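Local coordinates for putative immunoglobulin-blocking virulence protein (Mycoplasma mycoides subsp. capri, PDB 7ADK) that probably blocks immunoglobulin function as a virulence factor, and is assembled here with a second protein chain, a lipoprotein, at residues E640-S654 and I677-S691. Sequence-based numbering, arbitrary orientation.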
loop_
_atom_site.group_PDB
_atom_site.type_symbol
_atom_site.label_atom_id
_atom_site.label_comp_id
_atom_site.label_asym_id
_atom_site.label_seq_id
_atom_site.Cartn_x
_atom_site.Cartn_y
_atom_site.Cartn_z
ATOM N N GLU A 640 -11.504 -9.128 -18.644
ATOM C CA GLU A 640 -10.402 -9.675 -17.870
ATOM C C GLU A 640 -10.530 -11.189 -17.707
ATOM O O GLU A 640 -11.628 -11.704 -17.497
ATOM C CB GLU A 640 -10.362 -8.957 -16.525
ATOM C CG GLU A 640 -9.117 -9.264 -15.710
ATOM C CD GLU A 640 -8.910 -8.191 -14.643
ATOM O OE1 GLU A 640 -7.822 -7.580 -14.582
ATOM O OE2 GLU A 640 -9.845 -7.928 -13.861
ATOM N N LEU A 641 -9.400 -11.892 -17.776
ATOM C CA LEU A 641 -9.299 -13.340 -17.679
ATOM C C LEU A 641 -8.091 -13.729 -16.837
ATOM O O LEU A 641 -6.965 -13.573 -17.277
ATOM C CB LEU A 641 -9.190 -13.907 -19.104
ATOM C CG LEU A 641 -9.001 -15.429 -19.178
ATOM C CD1 LEU A 641 -10.237 -16.173 -18.695
ATOM C CD2 LEU A 641 -8.677 -15.850 -20.601
ATOM N N THR A 642 -8.308 -14.286 -15.657
ATOM C CA THR A 642 -7.232 -14.855 -14.839
ATOM C C THR A 642 -7.205 -16.371 -14.997
ATOM O O THR A 642 -8.233 -17.031 -14.930
ATOM C CB THR A 642 -7.323 -14.440 -13.368
ATOM O OG1 THR A 642 -7.482 -13.049 -13.238
ATOM C CG2 THR A 642 -6.053 -14.818 -12.621
ATOM N N LEU A 643 -6.018 -16.915 -15.233
ATOM C CA LEU A 643 -5.728 -18.312 -15.473
ATOM C C LEU A 643 -4.777 -18.839 -14.403
ATOM O O LEU A 643 -3.871 -18.149 -13.946
ATOM C CB LEU A 643 -5.119 -18.449 -16.874
ATOM C CG LEU A 643 -6.053 -18.085 -18.032
ATOM C CD1 LEU A 643 -5.303 -18.097 -19.348
ATOM C CD2 LEU A 643 -7.231 -19.037 -18.117
ATOM N N TYR A 644 -4.926 -20.099 -14.045
ATOM C CA TYR A 644 -3.908 -20.787 -13.281
ATOM C C TYR A 644 -2.625 -20.972 -14.091
ATOM O O TYR A 644 -2.674 -21.458 -15.223
ATOM C CB TYR A 644 -4.445 -22.113 -12.791
ATOM C CG TYR A 644 -3.429 -22.873 -11.985
ATOM C CD1 TYR A 644 -3.137 -22.462 -10.678
ATOM C CD2 TYR A 644 -2.749 -23.960 -12.554
ATOM C CE1 TYR A 644 -2.198 -23.169 -9.923
ATOM C CE2 TYR A 644 -1.823 -24.679 -11.792
ATOM C CZ TYR A 644 -1.563 -24.293 -10.468
ATOM O OH TYR A 644 -0.736 -25.019 -9.694
ATOM N N ASN A 645 -1.469 -20.650 -13.497
ATOM C CA ASN A 645 -0.178 -21.143 -13.965
ATOM C C ASN A 645 0.824 -21.374 -12.828
ATOM O O ASN A 645 0.778 -20.716 -11.797
ATOM C CB ASN A 645 0.402 -20.245 -15.063
ATOM C CG ASN A 645 1.421 -20.991 -15.892
ATOM O OD1 ASN A 645 1.416 -22.206 -15.984
ATOM N ND2 ASN A 645 2.354 -20.323 -16.487
ATOM N N ASN A 646 1.722 -22.323 -13.049
ATOM C CA ASN A 646 2.480 -23.067 -12.046
ATOM C C ASN A 646 4.003 -22.963 -12.259
ATOM O O ASN A 646 4.792 -23.114 -11.328
ATOM C CB ASN A 646 1.986 -24.515 -12.216
ATOM C CG ASN A 646 2.267 -25.458 -11.068
ATOM O OD1 ASN A 646 3.031 -25.204 -10.169
ATOM N ND2 ASN A 646 1.626 -26.587 -11.049
ATOM N N GLU A 647 4.417 -22.692 -13.493
ATOM C CA GLU A 647 5.791 -22.646 -13.987
ATOM C C GLU A 647 6.041 -21.324 -14.720
ATOM O O GLU A 647 5.095 -20.633 -15.080
ATOM C CB GLU A 647 6.057 -23.824 -14.933
ATOM C CG GLU A 647 6.117 -25.202 -14.258
ATOM C CD GLU A 647 4.827 -26.028 -14.261
ATOM O OE1 GLU A 647 3.902 -25.785 -15.067
ATOM O OE2 GLU A 647 4.742 -26.966 -13.435
ATOM N N SER A 648 7.306 -20.969 -14.954
ATOM C CA SER A 648 7.727 -19.752 -15.670
ATOM C C SER A 648 7.260 -19.685 -17.128
ATOM O O SER A 648 7.239 -18.615 -17.720
ATOM C CB SER A 648 9.246 -19.639 -15.632
ATOM O OG SER A 648 9.840 -20.719 -16.328
ATOM N N TYR A 649 6.883 -20.821 -17.706
ATOM C CA TYR A 649 6.313 -20.952 -19.034
ATOM C C TYR A 649 4.799 -21.169 -18.955
ATOM O O TYR A 649 4.303 -21.936 -18.138
ATOM C CB TYR A 649 7.031 -22.074 -19.799
ATOM C CG TYR A 649 7.062 -23.433 -19.124
ATOM C CD1 TYR A 649 8.124 -23.778 -18.272
ATOM C CD2 TYR A 649 6.034 -24.357 -19.357
ATOM C CE1 TYR A 649 8.150 -25.040 -17.653
ATOM C CE2 TYR A 649 6.061 -25.625 -18.744
ATOM C CZ TYR A 649 7.120 -25.969 -17.885
ATOM O OH TYR A 649 7.151 -27.194 -17.300
ATOM N N PHE A 650 4.035 -20.511 -19.816
ATOM C CA PHE A 650 2.639 -20.870 -20.022
ATOM C C PHE A 650 2.561 -22.027 -21.022
ATOM O O PHE A 650 2.638 -21.827 -22.229
ATOM C CB PHE A 650 1.843 -19.634 -20.454
ATOM C CG PHE A 650 0.401 -19.927 -20.805
ATOM C CD1 PHE A 650 -0.456 -20.486 -19.843
ATOM C CD2 PHE A 650 -0.076 -19.678 -22.101
ATOM C CE1 PHE A 650 -1.779 -20.799 -20.184
ATOM C CE2 PHE A 650 -1.395 -19.990 -22.440
ATOM C CZ PHE A 650 -2.245 -20.553 -21.480
ATOM N N GLU A 651 2.440 -23.249 -20.524
ATOM C CA GLU A 651 2.277 -24.443 -21.345
ATOM C C GLU A 651 0.871 -24.486 -21.938
ATOM O O GLU A 651 -0.125 -24.379 -21.218
ATOM C CB GLU A 651 2.615 -25.694 -20.515
ATOM C CG GLU A 651 2.923 -26.952 -21.335
ATOM C CD GLU A 651 1.703 -27.720 -21.847
ATOM O OE1 GLU A 651 0.597 -27.603 -21.281
ATOM O OE2 GLU A 651 1.856 -28.494 -22.814
ATOM N N ILE A 652 0.768 -24.613 -23.259
ATOM C CA ILE A 652 -0.508 -24.776 -23.955
ATOM C C ILE A 652 -0.366 -25.763 -25.121
ATOM O O ILE A 652 0.604 -25.714 -25.871
ATOM C CB ILE A 652 -1.115 -23.395 -24.309
ATOM C CG1 ILE A 652 -2.535 -23.520 -24.883
ATOM C CG2 ILE A 652 -0.241 -22.576 -25.254
ATOM C CD1 ILE A 652 -3.371 -22.256 -24.749
ATOM N N SER A 653 -1.340 -26.663 -25.268
ATOM C CA SER A 653 -1.473 -27.549 -26.427
ATOM C C SER A 653 -1.720 -26.742 -27.716
ATOM O O SER A 653 -1.978 -25.540 -27.689
ATOM C CB SER A 653 -2.587 -28.570 -26.156
ATOM O OG SER A 653 -2.650 -29.581 -27.134
ATOM N N SER A 654 -1.806 -27.380 -28.877
ATOM C CA SER A 654 -2.342 -26.750 -30.091
ATOM C C SER A 654 -3.894 -26.765 -30.114
ATOM O O SER A 654 -4.515 -27.164 -31.092
ATOM C CB SER A 654 -1.671 -27.372 -31.320
ATOM O OG SER A 654 -1.638 -26.459 -32.388
ATOM N N ILE A 677 -5.271 -10.302 -19.675
ATOM C CA ILE A 677 -5.034 -11.671 -19.233
ATOM C C ILE A 677 -4.071 -11.608 -18.051
ATOM O O ILE A 677 -3.138 -10.813 -18.052
ATOM C CB ILE A 677 -4.551 -12.592 -20.374
ATOM C CG1 ILE A 677 -5.604 -12.724 -21.485
ATOM C CG2 ILE A 677 -4.203 -13.986 -19.836
ATOM C CD1 ILE A 677 -5.090 -13.364 -22.759
ATOM N N HIS A 678 -4.305 -12.446 -17.053
ATOM C CA HIS A 678 -3.503 -12.592 -15.836
ATOM C C HIS A 678 -3.183 -14.059 -15.557
ATOM O O HIS A 678 -3.927 -14.942 -15.964
ATOM C CB HIS A 678 -4.257 -12.036 -14.631
ATOM C CG HIS A 678 -4.365 -10.549 -14.546
ATOM N ND1 HIS A 678 -3.388 -9.688 -14.047
ATOM C CD2 HIS A 678 -5.490 -9.841 -14.796
ATOM C CE1 HIS A 678 -3.954 -8.475 -14.012
ATOM N NE2 HIS A 678 -5.213 -8.543 -14.462
ATOM N N PHE A 679 -2.141 -14.327 -14.781
ATOM C CA PHE A 679 -1.792 -15.669 -14.314
ATOM C C PHE A 679 -1.569 -15.701 -12.804
ATOM O O PHE A 679 -1.035 -14.750 -12.242
ATOM C CB PHE A 679 -0.567 -16.182 -15.066
ATOM C CG PHE A 679 -0.758 -16.381 -16.549
ATOM C CD1 PHE A 679 -1.515 -17.463 -17.003
ATOM C CD2 PHE A 679 -0.199 -15.491 -17.479
ATOM C CE1 PHE A 679 -1.729 -17.648 -18.372
ATOM C CE2 PHE A 679 -0.419 -15.669 -18.851
ATOM C CZ PHE A 679 -1.188 -16.749 -19.299
ATOM N N SER A 680 -1.909 -16.801 -12.139
ATOM C CA SER A 680 -1.814 -16.929 -10.674
ATOM C C SER A 680 -0.415 -16.731 -10.061
ATOM O O SER A 680 -0.300 -16.379 -8.892
ATOM C CB SER A 680 -2.345 -18.297 -10.253
ATOM O OG SER A 680 -3.649 -18.493 -10.722
ATOM N N ASN A 681 0.650 -16.911 -10.838
ATOM C CA ASN A 681 2.043 -16.763 -10.421
ATOM C C ASN A 681 2.664 -15.371 -10.699
ATOM O O ASN A 681 3.371 -14.833 -9.854
ATOM C CB ASN A 681 2.855 -17.897 -11.079
ATOM C CG ASN A 681 2.831 -17.877 -12.589
ATOM O OD1 ASN A 681 1.961 -17.294 -13.210
ATOM N ND2 ASN A 681 3.807 -18.442 -13.238
ATOM N N GLY A 682 2.468 -14.797 -11.892
ATOM C CA GLY A 682 3.212 -13.640 -12.421
ATOM C C GLY A 682 4.676 -13.856 -12.881
ATOM O O GLY A 682 5.259 -12.961 -13.481
ATOM N N ASN A 683 5.269 -15.046 -12.685
ATOM C CA ASN A 683 6.617 -15.451 -13.136
ATOM C C ASN A 683 6.738 -15.763 -14.639
ATOM O O ASN A 683 7.753 -16.304 -15.067
ATOM C CB ASN A 683 7.119 -16.654 -12.298
ATOM C CG ASN A 683 7.384 -16.320 -10.844
ATOM O OD1 ASN A 683 6.514 -15.848 -10.138
ATOM N ND2 ASN A 683 8.587 -16.492 -10.364
ATOM N N ASN A 684 5.734 -15.447 -15.450
ATOM C CA ASN A 684 5.603 -15.868 -16.854
ATOM C C ASN A 684 6.485 -15.103 -17.856
ATOM O O ASN A 684 6.083 -14.839 -18.987
ATOM C CB ASN A 684 4.134 -15.859 -17.268
ATOM C CG ASN A 684 3.295 -16.520 -16.223
ATOM O OD1 ASN A 684 3.264 -17.724 -16.087
ATOM N ND2 ASN A 684 2.668 -15.750 -15.382
ATOM N N THR A 685 7.677 -14.696 -17.419
ATOM C CA THR A 685 8.692 -14.007 -18.225
ATOM C C THR A 685 9.568 -14.988 -19.010
ATOM O O THR A 685 10.422 -14.574 -19.793
ATOM C CB THR A 685 9.543 -13.064 -17.359
ATOM O OG1 THR A 685 10.239 -13.781 -16.366
ATOM C CG2 THR A 685 8.688 -12.012 -16.647
ATOM N N THR A 686 9.355 -16.295 -18.871
ATOM C CA THR A 686 9.679 -17.268 -19.930
ATOM C C THR A 686 8.463 -17.422 -20.866
ATOM O O THR A 686 7.391 -16.855 -20.663
ATOM C CB THR A 686 10.216 -18.581 -19.315
ATOM O OG1 THR A 686 11.441 -18.284 -18.693
ATOM C CG2 THR A 686 10.546 -19.728 -20.273
ATOM N N SER A 687 8.651 -18.110 -21.977
ATOM C CA SER A 687 7.745 -18.109 -23.115
ATOM C C SER A 687 6.356 -18.706 -22.877
ATOM O O SER A 687 6.115 -19.460 -21.941
ATOM C CB SER A 687 8.410 -18.938 -24.220
ATOM O OG SER A 687 9.772 -18.597 -24.365
ATOM N N ILE A 688 5.467 -18.493 -23.842
ATOM C CA ILE A 688 4.381 -19.443 -24.090
ATOM C C ILE A 688 5.016 -20.699 -24.698
ATOM O O ILE A 688 5.577 -20.639 -25.794
ATOM C CB ILE A 688 3.333 -18.842 -25.037
ATOM C CG1 ILE A 688 2.688 -17.611 -24.378
ATOM C CG2 ILE A 688 2.285 -19.895 -25.420
ATOM C CD1 ILE A 688 1.589 -16.979 -25.219
ATOM N N ARG A 689 4.944 -21.835 -24.008
ATOM C CA ARG A 689 5.394 -23.128 -24.527
ATOM C C ARG A 689 4.254 -23.760 -25.308
ATOM O O ARG A 689 3.238 -24.127 -24.729
ATOM C CB ARG A 689 5.890 -24.002 -23.367
ATOM C CG ARG A 689 6.187 -25.458 -23.778
ATOM C CD ARG A 689 6.669 -26.351 -22.631
ATOM N NE ARG A 689 7.983 -25.959 -22.086
ATOM C CZ ARG A 689 8.674 -26.655 -21.201
ATOM N NH1 ARG A 689 8.293 -27.820 -20.774
ATOM N NH2 ARG A 689 9.775 -26.190 -20.710
ATOM N N ILE A 690 4.440 -23.915 -26.610
ATOM C CA ILE A 690 3.477 -24.555 -27.499
ATOM C C ILE A 690 3.881 -26.025 -27.631
ATOM O O ILE A 690 4.977 -26.332 -28.107
ATOM C CB ILE A 690 3.430 -23.820 -28.855
ATOM C CG1 ILE A 690 2.967 -22.361 -28.658
ATOM C CG2 ILE A 690 2.511 -24.568 -29.834
ATOM C CD1 ILE A 690 2.940 -21.507 -29.921
ATOM N N SER A 691 3.017 -26.940 -27.196
ATOM C CA SER A 691 3.224 -28.392 -27.281
ATOM C C SER A 691 2.337 -29.050 -28.355
ATOM O O SER A 691 1.357 -28.470 -28.818
ATOM C CB SER A 691 3.052 -29.019 -25.892
ATOM O OG SER A 691 1.731 -28.911 -25.433
#
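Arg689 lies flat on the ring of Tyr649. Its CB and CD pass Tyr649 CD2, and Arg689 NE lies 3.7 Å from Tyr649 CD2. Arg689 CZ stands over the Tyr649 ring centre, 3.7 Å from the centroid, the planes 4° apart. NH1 reaches Tyr649 CZ and NH2 reaches CE1, a stacked cation-pi pair. A chi3 bend (-66°) lays the guanidinium on the ring. Glu647 CB touches the opposite face near the rim.

Two short parallel ladders join the segments, one before and one after a pair of loops: Leu641-Leu643 with Ile677-Phe679, and Phe650-Ile652 with Ile688-Ile690. The register shifts by two between them. In the loops, Asn645 ND2 gives a 2.8 Å hydrogen bond to Asn684 OD1. It also bonds Tyr649 O, so both hydrogens are used. Asn681 ND2 reaches Asn684 OD1 from the opposite face of the Asn684 amide plane. His678 NE2 donates a bent 2.8 Å bond to Glu640 OE1, from above the carboxylate plane and near the His678 ring plane. This pairing, with bonded loop asparagines, is consistent with neighbouring coils of a solenoid resembling leucine-rich repeats.

Phe679 meets Leu643 and Phe650 on the buried face, the phenyl planes inclined at 40°. Tyr707 of helix 698-709 packs there. Strand 608-610 lies beside strand 640-643, and strand 720-722 beside strand 688-690. The loops face the lipoprotein chain, whose Lys687 forms a salt bridge with Glu647.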